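Local coordinates for cellulase (Rhodothermus marinus, PDB 3B7M), which hydrolyses internal beta-1,4-glucosidic bonds of cellulose as an endoglucanase of glycosyl hydrolase family 12, here in an engineered, meso-active and thermostable form, at residues 56-62 with 194-200; 79-83 with 93-97; 75-79 with 212-216; 1-6 with 32-38. All coordinates share one frame. Residue numbers count along the deposited sequence, not the author numbering.

Contact 1: 56-62 with 194-200; sequences VAAYPNI and QTGFELF
A classic beta bulge interrupts the regular register: Ala57 and Ala58 both face Leu199. Leu199 O takes Ala57 N at 2.8 Å and, weakly, Ala58 N at 3.5 Å, while Leu199 N donates to Ala58 O at 2.8 Å; Ala57 (phi/psi -85/-41) supplies the kink. The segments run antiparallel, end-to-end directions 149° apart. Beyond the bulge Phe197 N reaches Pro60 O (3.3 Å), and Ile62 and Thr195 form a hydrogen-bonded pair (Ile62 N to Thr195 O 2.9 Å, Thr195 N to Ile62 O 3.0 Å). Asn61 and Gly196 are a non-hydrogen-bonded pair, CA to CA 4.2 Å; a CB on Gly196 would clash with Pro60 O. Asn61, rotamer p, turns ND2 back onto Tyr59 O at 2.9 Å. Tyr59 (chi1 t) lies along 194-198, its OH hydrogen-bonded to Ala95 O. Val56 CA makes a CH-pi contact, 4.2 Å from the ring centroid of Phe200, where the chain turns a corner. Loop 56-60 and the start of strand 61-65 pair with the end of strand 189-199 in the family 12 beta-jelly-roll sandwich.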
loop_
_atom_site.group_PDB
_atom_site.type_symbol
_atom_site.label_atom_id
_atom_site.label_comp_id
_atom_site.label_asym_id
_atom_site.label_seq_id
_atom_site.Cartn_x
_atom_site.Cartn_y
_atom_site.Cartn_z
ATOM N N VAL A 56 -9.973 9.213 0.237
ATOM C CA VAL A 56 -9.828 8.037 1.091
ATOM C C VAL A 56 -10.265 8.328 2.532
ATOM O O VAL A 56 -9.890 9.364 3.102
ATOM C CB VAL A 56 -8.349 7.556 1.102
ATOM C CG1 VAL A 56 -8.152 6.433 2.085
ATOM C CG2 VAL A 56 -7.919 7.115 -0.284
ATOM N N ALA A 57 -11.061 7.416 3.098
ATOM C CA ALA A 57 -11.475 7.481 4.493
ATOM C C ALA A 57 -10.434 6.856 5.422
ATOM O O ALA A 57 -10.136 7.391 6.487
ATOM C CB ALA A 57 -12.805 6.782 4.670
ATOM N N ALA A 58 -9.869 5.728 4.999
ATOM C CA ALA A 58 -9.016 4.914 5.852
ATOM C C ALA A 58 -8.150 4.013 4.997
ATOM O O ALA A 58 -8.512 3.698 3.850
ATOM C CB ALA A 58 -9.864 4.077 6.778
ATOM N N TYR A 59 -7.021 3.592 5.555
ATOM C CA TYR A 59 -6.145 2.631 4.886
ATOM C C TYR A 59 -5.581 1.672 5.934
ATOM O O TYR A 59 -4.406 1.797 6.331
ATOM C CB TYR A 59 -5.033 3.371 4.123
ATOM C CG TYR A 59 -4.009 2.490 3.398
ATOM C CD1 TYR A 59 -4.404 1.468 2.532
ATOM C CD2 TYR A 59 -2.644 2.725 3.552
ATOM C CE1 TYR A 59 -3.457 0.682 1.850
ATOM C CE2 TYR A 59 -1.687 1.950 2.885
ATOM C CZ TYR A 59 -2.103 0.930 2.040
ATOM O OH TYR A 59 -1.158 0.170 1.397
ATOM N N PRO A 60 -6.422 0.733 6.428
ATOM C CA PRO A 60 -5.882 -0.232 7.391
ATOM C C PRO A 60 -4.852 -1.061 6.642
ATOM O O PRO A 60 -5.076 -1.407 5.483
ATOM C CB PRO A 60 -7.095 -1.089 7.756
ATOM C CG PRO A 60 -8.033 -0.955 6.551
ATOM C CD PRO A 60 -7.849 0.474 6.121
ATOM N N ASN A 61 -3.715 -1.340 7.270
ATOM C CA ASN A 61 -2.591 -1.883 6.518
ATOM C C ASN A 61 -1.621 -2.689 7.355
ATOM O O ASN A 61 -1.593 -2.571 8.578
ATOM C CB ASN A 61 -1.845 -0.755 5.786
ATOM C CG ASN A 61 -1.077 0.145 6.726
ATOM O OD1 ASN A 61 0.098 -0.085 6.976
ATOM N ND2 ASN A 61 -1.740 1.165 7.267
ATOM N N ILE A 62 -0.828 -3.517 6.688
ATOM C CA ILE A 62 0.319 -4.144 7.327
ATOM C C ILE A 62 1.588 -3.559 6.705
ATOM O O ILE A 62 1.671 -3.411 5.480
ATOM C CB ILE A 62 0.269 -5.696 7.236
ATOM C CG1 ILE A 62 1.496 -6.327 7.915
ATOM C CG2 ILE A 62 0.063 -6.157 5.785
ATOM C CD1 ILE A 62 1.322 -7.831 8.249
ATOM N N GLN A 194 4.060 -1.103 2.534
ATOM C CA GLN A 194 2.791 -1.436 3.180
ATOM C C GLN A 194 1.854 -2.054 2.170
ATOM O O GLN A 194 1.962 -1.761 0.981
ATOM C CB GLN A 194 2.098 -0.176 3.688
ATOM C CG GLN A 194 2.985 0.849 4.334
ATOM C CD GLN A 194 2.201 2.040 4.793
ATOM O OE1 GLN A 194 1.526 2.687 4.010
ATOM N NE2 GLN A 194 2.280 2.337 6.075
ATOM N N THR A 195 0.916 -2.879 2.638
ATOM C CA THR A 195 -0.232 -3.228 1.819
ATOM C C THR A 195 -1.493 -3.254 2.687
ATOM O O THR A 195 -1.417 -3.455 3.899
ATOM C CB THR A 195 -0.055 -4.558 1.092
ATOM O OG1 THR A 195 -0.968 -4.612 -0.012
ATOM C CG2 THR A 195 -0.307 -5.750 2.045
ATOM N N GLY A 196 -2.639 -3.045 2.053
ATOM C CA GLY A 196 -3.923 -3.079 2.731
ATOM C C GLY A 196 -5.002 -2.539 1.810
ATOM O O GLY A 196 -4.898 -2.661 0.591
ATOM N N PHE A 197 -6.041 -1.953 2.398
ATOM C CA PHE A 197 -7.195 -1.541 1.647
ATOM C C PHE A 197 -7.459 -0.060 1.870
ATOM O O PHE A 197 -7.605 0.376 3.007
ATOM C CB PHE A 197 -8.409 -2.389 2.051
ATOM C CG PHE A 197 -8.141 -3.876 2.028
ATOM C CD1 PHE A 197 -8.238 -4.597 0.851
ATOM C CD2 PHE A 197 -7.770 -4.546 3.186
ATOM C CE1 PHE A 197 -7.991 -5.973 0.827
ATOM C CE2 PHE A 197 -7.504 -5.911 3.170
ATOM C CZ PHE A 197 -7.613 -6.624 1.989
ATOM N N GLU A 198 -7.490 0.715 0.790
ATOM C CA GLU A 198 -7.945 2.104 0.865
ATOM C C GLU A 198 -9.470 2.064 0.837
ATOM O O GLU A 198 -10.052 1.599 -0.147
ATOM C CB GLU A 198 -7.419 2.932 -0.317
ATOM C CG GLU A 198 -5.922 3.194 -0.291
ATOM C CD GLU A 198 -5.515 4.372 -1.184
ATOM O OE1 GLU A 198 -5.883 4.382 -2.383
ATOM O OE2 GLU A 198 -4.818 5.280 -0.681
ATOM N N LEU A 199 -10.101 2.504 1.930
ATOM C CA LEU A 199 -11.561 2.458 2.070
ATOM C C LEU A 199 -12.199 3.799 1.745
ATOM O O LEU A 199 -11.759 4.843 2.223
ATOM C CB LEU A 199 -11.961 2.001 3.485
ATOM C CG LEU A 199 -11.423 0.641 3.928
ATOM C CD1 LEU A 199 -11.963 0.261 5.297
ATOM C CD2 LEU A 199 -11.774 -0.449 2.885
ATOM N N PHE A 200 -13.225 3.768 0.904
ATOM C CA PHE A 200 -13.981 4.978 0.605
ATOM C C PHE A 200 -15.367 4.851 1.223
ATOM O O PHE A 200 -15.765 5.695 2.023
ATOM C CB PHE A 200 -14.060 5.250 -0.905
ATOM C CG PHE A 200 -12.731 5.558 -1.539
ATOM C CD1 PHE A 200 -11.802 4.544 -1.784
ATOM C CD2 PHE A 200 -12.402 6.866 -1.889
ATOM C CE1 PHE A 200 -10.576 4.823 -2.386
ATOM C CE2 PHE A 200 -11.177 7.156 -2.481
ATOM C CZ PHE A 200 -10.262 6.130 -2.732
#

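Contact 2: 79-83 with 93-97; sequences RTSWT and NAAYD
Strands 79-83 and 93-97 belong to different sheets; no backbone hydrogen bonds join them, and they meet mainly through side chains. Their axes approach to 10.3 Å and run nearly antiparallel, at 162°, both extended. Along 93-97 the first residue to engage is Ala94, whose CB points toward the other strand and lies 4.0 Å from Trp82 CH2. Ala95 turns its CB away, yet its backbone N still comes within 4.4 Å of Trp82 CZ3. Tyr96 makes the main reach across. With chi1 near -82° (m) and chi2 80°, its ring crosses the gap; the nearest CA pair, Trp82 to Tyr96, is 9.9 Å apart. Tyr96 OH donates to Thr80 OG1 at 2.8 Å and packs 3.3 Å from Trp82 CB; Tyr96 CE1 is 4.1 Å from Trp82 CE3, the Tyr96 and six-membered Trp82 ring planes standing at 83° with centroids 5.9 Å apart. Thr80 and Trp82, both chi1 t (Trp82 chi2 44°), point toward 93-97, whereas Ser81 between them points away. Thr80 OG1 is hydrogen-bonded in turn to Ser212 O, and Trp82 NE1 to Ser208 OG. A short relay, Tyr96 OH to Thr80 OG1 to Ser212 O, gives a buried tyrosine hydroxyl a polar partner inside an otherwise apolar sandwich interior.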
loop_
_atom_site.group_PDB
_atom_site.type_symbol
_atom_site.label_atom_id
_atom_site.label_comp_id
_atom_site.label_asym_id
_atom_site.label_seq_id
_atom_site.Cartn_x
_atom_site.Cartn_y
_atom_site.Cartn_z
ATOM N N ARG A 79 11.069 -8.365 -2.903
ATOM C CA ARG A 79 10.003 -9.318 -3.185
ATOM C C ARG A 79 8.899 -9.231 -2.148
ATOM O O ARG A 79 9.149 -8.849 -1.010
ATOM C CB ARG A 79 10.549 -10.745 -3.183
ATOM C CG ARG A 79 11.621 -11.003 -4.217
ATOM C CD ARG A 79 11.041 -11.440 -5.533
ATOM N NE ARG A 79 12.040 -11.303 -6.592
ATOM C CZ ARG A 79 11.881 -11.728 -7.839
ATOM N NH1 ARG A 79 10.750 -12.324 -8.214
ATOM N NH2 ARG A 79 12.866 -11.553 -8.714
ATOM N N THR A 80 7.689 -9.605 -2.549
ATOM C CA THR A 80 6.549 -9.622 -1.654
ATOM C C THR A 80 5.485 -10.646 -2.064
ATOM O O THR A 80 5.271 -10.894 -3.259
ATOM C CB THR A 80 5.929 -8.216 -1.532
ATOM O OG1 THR A 80 5.020 -8.189 -0.433
ATOM C CG2 THR A 80 5.208 -7.811 -2.828
ATOM N N SER A 81 4.831 -11.240 -1.069
ATOM C CA SER A 81 3.642 -12.059 -1.294
ATOM C C SER A 81 2.466 -11.547 -0.461
ATOM O O SER A 81 2.656 -10.945 0.592
ATOM C CB SER A 81 3.923 -13.538 -0.978
ATOM O OG SER A 81 5.103 -13.963 -1.641
ATOM N N TRP A 82 1.250 -11.779 -0.948
ATOM C CA TRP A 82 0.053 -11.318 -0.276
ATOM C C TRP A 82 -1.179 -12.013 -0.845
ATOM O O TRP A 82 -1.247 -12.294 -2.042
ATOM C CB TRP A 82 -0.077 -9.797 -0.414
ATOM C CG TRP A 82 -1.135 -9.187 0.433
ATOM C CD1 TRP A 82 -1.395 -9.464 1.746
ATOM C CD2 TRP A 82 -2.067 -8.167 0.042
ATOM N NE1 TRP A 82 -2.438 -8.689 2.194
ATOM C CE2 TRP A 82 -2.877 -7.890 1.171
ATOM C CE3 TRP A 82 -2.300 -7.462 -1.155
ATOM C CZ2 TRP A 82 -3.902 -6.933 1.148
ATOM C CZ3 TRP A 82 -3.321 -6.513 -1.182
ATOM C CH2 TRP A 82 -4.115 -6.260 -0.035
ATOM N N THR A 83 -2.144 -12.299 0.017
ATOM C CA THR A 83 -3.437 -12.777 -0.451
ATOM C C THR A 83 -4.536 -11.939 0.167
ATOM O O THR A 83 -4.588 -11.774 1.378
ATOM C CB THR A 83 -3.665 -14.266 -0.126
ATOM O OG1 THR A 83 -2.550 -15.021 -0.595
ATOM C CG2 THR A 83 -4.943 -14.791 -0.809
ATOM N N ASN A 93 -10.070 -0.081 -2.577
ATOM C CA ASN A 93 -9.069 -0.787 -3.367
ATOM C C ASN A 93 -8.217 -1.694 -2.494
ATOM O O ASN A 93 -8.232 -1.579 -1.273
ATOM C CB ASN A 93 -8.204 0.171 -4.215
ATOM C CG ASN A 93 -7.273 1.039 -3.371
ATOM O OD1 ASN A 93 -6.937 2.170 -3.751
ATOM N ND2 ASN A 93 -6.850 0.522 -2.240
ATOM N N ALA A 94 -7.485 -2.595 -3.131
ATOM C CA ALA A 94 -6.474 -3.391 -2.461
ATOM C C ALA A 94 -5.148 -2.966 -3.091
ATOM O O ALA A 94 -4.921 -3.181 -4.287
ATOM C CB ALA A 94 -6.752 -4.879 -2.663
ATOM N N ALA A 95 -4.284 -2.335 -2.296
ATOM C CA ALA A 95 -3.155 -1.620 -2.863
ATOM C C ALA A 95 -1.940 -1.657 -1.956
ATOM O O ALA A 95 -2.062 -1.473 -0.733
ATOM C CB ALA A 95 -3.564 -0.158 -3.144
ATOM N N TYR A 96 -0.777 -1.928 -2.551
ATOM C CA TYR A 96 0.512 -1.616 -1.925
ATOM C C TYR A 96 0.776 -0.124 -1.903
ATOM O O TYR A 96 0.340 0.607 -2.805
ATOM C CB TYR A 96 1.663 -2.266 -2.683
ATOM C CG TYR A 96 1.868 -3.709 -2.318
ATOM C CD1 TYR A 96 1.058 -4.702 -2.863
ATOM C CD2 TYR A 96 2.859 -4.086 -1.419
ATOM C CE1 TYR A 96 1.238 -6.031 -2.521
ATOM C CE2 TYR A 96 3.042 -5.419 -1.075
ATOM C CZ TYR A 96 2.224 -6.381 -1.643
ATOM O OH TYR A 96 2.379 -7.713 -1.317
ATOM N N ASP A 97 1.509 0.315 -0.883
ATOM C CA ASP A 97 1.972 1.689 -0.776
ATOM C C ASP A 97 3.440 1.643 -0.344
ATOM O O ASP A 97 3.775 1.074 0.704
ATOM C CB ASP A 97 1.122 2.433 0.258
ATOM C CG ASP A 97 1.007 3.938 -0.013
ATOM O OD1 ASP A 97 1.603 4.458 -0.981
ATOM O OD2 ASP A 97 0.289 4.597 0.770
#

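Contact 3: 75-79 with 212-216; sequences LSDVR and SVTVQ
A classic beta bulge ends this antiparallel pairing (end-to-end directions 157° apart) at the chain's C-terminus, with Ser76 and Asp77 both opposite Gln216. Gln216 O, one oxygen of the terminal carboxylate, accepts from Ser76 N at 2.8 Å and Asp77 N at 3.0 Å, and Gln216 N returns a bond to Asp77 O at 2.8 Å. Ser76 takes phi/psi -112/-35, letting two residues share one partner. A water joins the ends, accepting from Ser76 OG at 3.0 Å and donating to Gln216 OXT at 2.6 Å. Regular pairing follows: Val78 and Val215 are a non-hydrogen-bonded pair (CA to CA 4.7 Å), then Arg79 and Thr214 a hydrogen-bonded one, with Arg79 N to Thr214 O 3.0 Å and Thr214 N to Arg79 O 2.8 Å. Val78 and Val215, both t, share one face, Val78 CG1 to Val215 CG2 4.1 Å; Leu75 CD2 joins them, 3.7 Å from Val215 CG1. Arg79 and Thr214 lie on the other face, where Arg79 NE makes a salt bridge to Asp77 OD1 at 3.1 Å. Strand 78-85 lies between 207-215 and 165-170, and Arg79 NH1 reaches Glu168 O in the latter. Leu75 and Val213 pack on Leu190 and Val193 of strand 189-199 in the opposing sheet.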
loop_
_atom_site.group_PDB
_atom_site.type_symbol
_atom_site.label_atom_id
_atom_site.label_comp_id
_atom_site.label_asym_id
_atom_site.label_seq_id
_atom_site.Cartn_x
_atom_site.Cartn_y
_atom_site.Cartn_z
ATOM N N LEU A 75 19.678 -1.269 -3.703
ATOM C CA LEU A 75 18.833 -2.464 -3.636
ATOM C C LEU A 75 19.176 -3.460 -4.733
ATOM O O LEU A 75 19.442 -3.071 -5.867
ATOM C CB LEU A 75 17.357 -2.091 -3.768
ATOM C CG LEU A 75 16.737 -1.127 -2.769
ATOM C CD1 LEU A 75 15.416 -0.634 -3.330
ATOM C CD2 LEU A 75 16.552 -1.803 -1.430
ATOM N N SER A 76 19.146 -4.746 -4.398
ATOM C CA SER A 76 19.344 -5.777 -5.404
ATOM C C SER A 76 18.067 -6.576 -5.636
ATOM O O SER A 76 17.778 -6.955 -6.766
ATOM C CB SER A 76 20.525 -6.693 -5.048
ATOM O OG SER A 76 20.326 -7.328 -3.796
ATOM N N ASP A 77 17.289 -6.798 -4.581
ATOM C CA ASP A 77 16.087 -7.627 -4.684
ATOM C C ASP A 77 15.012 -7.163 -3.708
ATOM O O ASP A 77 15.272 -7.036 -2.515
ATOM C CB ASP A 77 16.448 -9.095 -4.409
ATOM C CG ASP A 77 15.343 -10.068 -4.816
ATOM O OD1 ASP A 77 14.733 -9.892 -5.899
ATOM O OD2 ASP A 77 15.095 -11.030 -4.049
ATOM N N VAL A 78 13.816 -6.900 -4.221
ATOM C CA VAL A 78 12.660 -6.593 -3.380
ATOM C C VAL A 78 11.495 -7.484 -3.802
ATOM O O VAL A 78 11.002 -7.380 -4.925
ATOM C CB VAL A 78 12.234 -5.089 -3.440
ATOM C CG1 VAL A 78 11.124 -4.809 -2.422
ATOM C CG2 VAL A 78 13.419 -4.157 -3.180
ATOM N N ARG A 79 11.069 -8.365 -2.903
ATOM C CA ARG A 79 10.003 -9.318 -3.185
ATOM C C ARG A 79 8.899 -9.231 -2.148
ATOM O O ARG A 79 9.149 -8.849 -1.010
ATOM C CB ARG A 79 10.549 -10.745 -3.183
ATOM C CG ARG A 79 11.621 -11.003 -4.217
ATOM C CD ARG A 79 11.041 -11.440 -5.533
ATOM N NE ARG A 79 12.040 -11.303 -6.592
ATOM C CZ ARG A 79 11.881 -11.728 -7.839
ATOM N NH1 ARG A 79 10.750 -12.324 -8.214
ATOM N NH2 ARG A 79 12.866 -11.553 -8.714
ATOM N N SER A 212 4.237 -11.068 3.229
ATOM C CA SER A 212 5.666 -11.275 3.334
ATOM C C SER A 212 6.399 -10.217 2.504
ATOM O O SER A 212 5.961 -9.899 1.396
ATOM C CB SER A 212 5.984 -12.666 2.793
ATOM O OG SER A 212 7.360 -12.917 2.869
ATOM N N VAL A 213 7.488 -9.656 3.034
ATOM C CA VAL A 213 8.364 -8.766 2.240
ATOM C C VAL A 213 9.842 -9.070 2.472
ATOM O O VAL A 213 10.285 -9.200 3.610
ATOM C CB VAL A 213 8.134 -7.242 2.500
ATOM C CG1 VAL A 213 8.871 -6.395 1.453
ATOM C CG2 VAL A 213 6.695 -6.902 2.426
ATOM N N THR A 214 10.594 -9.170 1.384
ATOM C CA THR A 214 12.025 -9.406 1.438
ATOM C C THR A 214 12.730 -8.223 0.802
ATOM O O THR A 214 12.421 -7.858 -0.325
ATOM C CB THR A 214 12.399 -10.694 0.686
ATOM O OG1 THR A 214 11.857 -11.811 1.387
ATOM C CG2 THR A 214 13.914 -10.859 0.612
ATOM N N VAL A 215 13.658 -7.607 1.532
ATOM C CA VAL A 215 14.423 -6.485 0.980
ATOM C C VAL A 215 15.913 -6.777 1.111
ATOM O O VAL A 215 16.451 -6.802 2.222
ATOM C CB VAL A 215 14.044 -5.131 1.644
ATOM C CG1 VAL A 215 14.901 -3.995 1.101
ATOM C CG2 VAL A 215 12.553 -4.821 1.440
ATOM N N GLN A 216 16.560 -7.026 -0.027
ATOM C CA GLN A 216 17.996 -7.293 -0.093
ATOM C C GLN A 216 18.701 -6.264 -0.975
ATOM O O GLN A 216 18.122 -5.709 -1.919
ATOM C CB GLN A 216 18.264 -8.700 -0.633
ATOM C CG GLN A 216 18.230 -9.796 0.432
ATOM C CD GLN A 216 18.710 -11.144 -0.098
ATOM O OE1 GLN A 216 19.792 -11.628 0.276
ATOM N NE2 GLN A 216 17.916 -11.750 -0.980
ATOM O OXT GLN A 216 19.876 -5.965 -0.754
HETATM O O HOH W 1 21.956 -5.418 -2.246
#

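Contact 4: 1-6 with 32-38; sequences STVELC and QCIEVGL
The backbone sets the frame: strands 2-5 and 32-37 run antiparallel, axes 4.6 Å apart at closest and 166° between directions. Val3 and Val36 form one hydrogen-bonded pair (Val3 N to Val36 O 3.0 Å, Val36 N to Val3 O 2.8 Å), and Leu5 and Ile34 another (Leu5 N to Ile34 O 2.9 Å, Ile34 N to Leu5 O 3.0 Å). Thr2 with Gly37 and Glu4 with Glu35 are the non-hydrogen-bonded pairs, CA to CA 4.5 and 4.3 Å. At the N-terminal end Leu38 N adds a bond to Ser1 O at 3.1 Å. The covalent tie lies at the other end, where Cys6 (chi1 -68°) and Cys33 (chi1 -54°) form a disulfide, SG to SG 2.0 Å with chi3 112°; just past it a water donates to Cys6 O (2.8 Å) and accepts from Gln32 N (3.2 Å). Apolar packing occupies the face of Val3, Leu5, Ile34 and Val36: with Leu5 in rotamer m and Ile34 in p, Leu5 CD1 is 4.0 Å from Val36 CG2, and Leu5 CB 4.2 Å from Ile34 CG1. This face turns to strands 11-14 and 19-22 of the second sheet. The opposite face carries Thr2, Glu4 and Glu35, all exposed; Glu4 OE2 is hydrogen-bonded to Thr46 OG1. Strand 2-5 is outermost in its sheet, hydrogen-bonded and disulfide-tied to 32-37, with one apolar face turned inward, as in a beta sandwich.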
loop_
_atom_site.group_PDB
_atom_site.type_symbol
_atom_site.label_atom_id
_atom_site.label_comp_id
_atom_site.label_asym_id
_atom_site.label_seq_id
_atom_site.Cartn_x
_atom_site.Cartn_y
_atom_site.Cartn_z
ATOM N N SER A 1 -2.911 -16.042 19.054
ATOM C CA SER A 1 -4.059 -15.246 19.569
ATOM C C SER A 1 -4.420 -14.076 18.638
ATOM O O SER A 1 -3.657 -13.727 17.731
ATOM C CB SER A 1 -3.764 -14.753 20.989
ATOM O OG SER A 1 -2.783 -13.733 20.991
ATOM N N THR A 2 -5.597 -13.498 18.860
ATOM C CA THR A 2 -6.137 -12.438 18.021
ATOM C C THR A 2 -6.650 -11.301 18.899
ATOM O O THR A 2 -6.920 -11.506 20.082
ATOM C CB THR A 2 -7.296 -12.934 17.131
ATOM O OG1 THR A 2 -8.263 -13.596 17.945
ATOM C CG2 THR A 2 -6.813 -13.906 16.072
ATOM N N VAL A 3 -6.749 -10.106 18.314
ATOM C CA VAL A 3 -7.333 -8.945 19.021
ATOM C C VAL A 3 -8.063 -8.053 18.026
ATOM O O VAL A 3 -7.723 -7.963 16.849
ATOM C CB VAL A 3 -6.303 -8.129 19.914
ATOM C CG1 VAL A 3 -5.301 -7.355 19.054
ATOM C CG2 VAL A 3 -7.019 -7.175 20.979
ATOM N N GLU A 4 -9.135 -7.427 18.509
ATOM C CA GLU A 4 -9.893 -6.508 17.676
ATOM C C GLU A 4 -9.542 -5.072 18.036
ATOM O O GLU A 4 -9.624 -4.680 19.197
ATOM C CB GLU A 4 -11.396 -6.735 17.785
ATOM C CG GLU A 4 -12.186 -5.919 16.751
ATOM C CD GLU A 4 -13.675 -6.204 16.752
ATOM O OE1 GLU A 4 -14.352 -6.024 17.798
ATOM O OE2 GLU A 4 -14.183 -6.598 15.687
ATOM N N LEU A 5 -9.126 -4.307 17.028
ATOM C CA LEU A 5 -8.685 -2.925 17.192
ATOM C C LEU A 5 -9.739 -2.019 16.603
ATOM O O LEU A 5 -9.995 -2.092 15.407
ATOM C CB LEU A 5 -7.361 -2.671 16.436
ATOM C CG LEU A 5 -6.130 -3.549 16.695
ATOM C CD1 LEU A 5 -4.964 -3.048 15.854
ATOM C CD2 LEU A 5 -5.755 -3.548 18.166
ATOM N N CYS A 6 -10.312 -1.140 17.417
ATOM C CA CYS A 6 -11.413 -0.288 16.969
ATOM C C CYS A 6 -11.083 1.203 17.080
ATOM O O CYS A 6 -11.881 2.056 16.685
ATOM C CB CYS A 6 -12.707 -0.612 17.745
ATOM S SG CYS A 6 -13.432 -2.260 17.397
ATOM N N GLN A 32 -14.379 2.086 12.560
ATOM C CA GLN A 32 -13.762 0.923 11.910
ATOM C C GLN A 32 -13.076 0.026 12.910
ATOM O O GLN A 32 -12.387 0.529 13.800
ATOM C CB GLN A 32 -12.740 1.392 10.867
ATOM C CG GLN A 32 -11.955 0.285 10.159
ATOM C CD GLN A 32 -10.882 0.862 9.259
ATOM O OE1 GLN A 32 -11.191 1.505 8.266
ATOM N NE2 GLN A 32 -9.617 0.678 9.631
ATOM N N CYS A 33 -13.247 -1.295 12.753
ATOM C CA CYS A 33 -12.495 -2.282 13.525
ATOM C C CYS A 33 -11.822 -3.307 12.612
ATOM O O CYS A 33 -12.372 -3.687 11.590
ATOM C CB CYS A 33 -13.393 -3.052 14.501
ATOM S SG CYS A 33 -14.377 -2.046 15.629
ATOM N N ILE A 34 -10.623 -3.736 12.983
ATOM C CA ILE A 34 -9.980 -4.860 12.309
ATOM C C ILE A 34 -9.626 -5.918 13.357
ATOM O O ILE A 34 -9.269 -5.583 14.480
ATOM C CB ILE A 34 -8.729 -4.450 11.505
ATOM C CG1 ILE A 34 -7.706 -3.749 12.410
ATOM C CG2 ILE A 34 -9.125 -3.550 10.353
ATOM C CD1 ILE A 34 -6.374 -3.452 11.725
ATOM N N GLU A 35 -9.773 -7.179 12.985
ATOM C CA GLU A 35 -9.377 -8.277 13.838
ATOM C C GLU A 35 -8.032 -8.790 13.345
ATOM O O GLU A 35 -7.898 -9.170 12.172
ATOM C CB GLU A 35 -10.418 -9.380 13.787
ATOM C CG GLU A 35 -10.064 -10.538 14.671
ATOM C CD GLU A 35 -11.044 -11.655 14.536
ATOM O OE1 GLU A 35 -12.192 -11.507 15.008
ATOM O OE2 GLU A 35 -10.660 -12.678 13.951
ATOM N N VAL A 36 -7.042 -8.769 14.235
ATOM C CA VAL A 36 -5.660 -9.023 13.866
ATOM C C VAL A 36 -5.149 -10.315 14.495
ATOM O O VAL A 36 -5.288 -10.515 15.710
ATOM C CB VAL A 36 -4.724 -7.854 14.325
ATOM C CG1 VAL A 36 -3.320 -8.030 13.770
ATOM C CG2 VAL A 36 -5.285 -6.496 13.896
ATOM N N GLY A 37 -4.534 -11.166 13.671
ATOM C CA GLY A 37 -3.780 -12.320 14.161
ATOM C C GLY A 37 -2.374 -11.870 14.491
ATOM O O GLY A 37 -1.644 -11.426 13.613
ATOM N N LEU A 38 -2.003 -11.987 15.765
ATOM C CA LEU A 38 -0.753 -11.447 16.277
ATOM C C LEU A 38 0.505 -12.198 15.833
ATOM O O LEU A 38 1.591 -11.619 15.833
ATOM C CB LEU A 38 -0.800 -11.352 17.802
ATOM C CG LEU A 38 -1.826 -10.361 18.357
ATOM C CD1 LEU A 38 -2.136 -10.682 19.812
ATOM C CD2 LEU A 38 -1.317 -8.920 18.205
HETATM O O HOH W 2 -14.466 2.461 15.722
#

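Overall arrangement
Contacts 1 and 2 are buried, contacts 3 and 4 only partly. Contacts 3 and 4 pair strands of the same six-stranded sheet, their centres about 27 Å apart, whereas contact 1 pairs strands of the opposing sheet and contact 2 spans the two. Contact 2 shares Arg79 and strand 78-85 with contact 3, and touches contact 1 through Tyr59 OH to Ala95 O. Gln32 of contact 4 packs on Ala58, Pro60 and Leu199 of contact 1. Contacts 1, 3 and 4 rest on backbone bonds, bulged in 1 and 3; contact 2 relies on side chains. Contact 3 holds a salt bridge within its first segment, contact 4 the disulfide, and each has a bridging water.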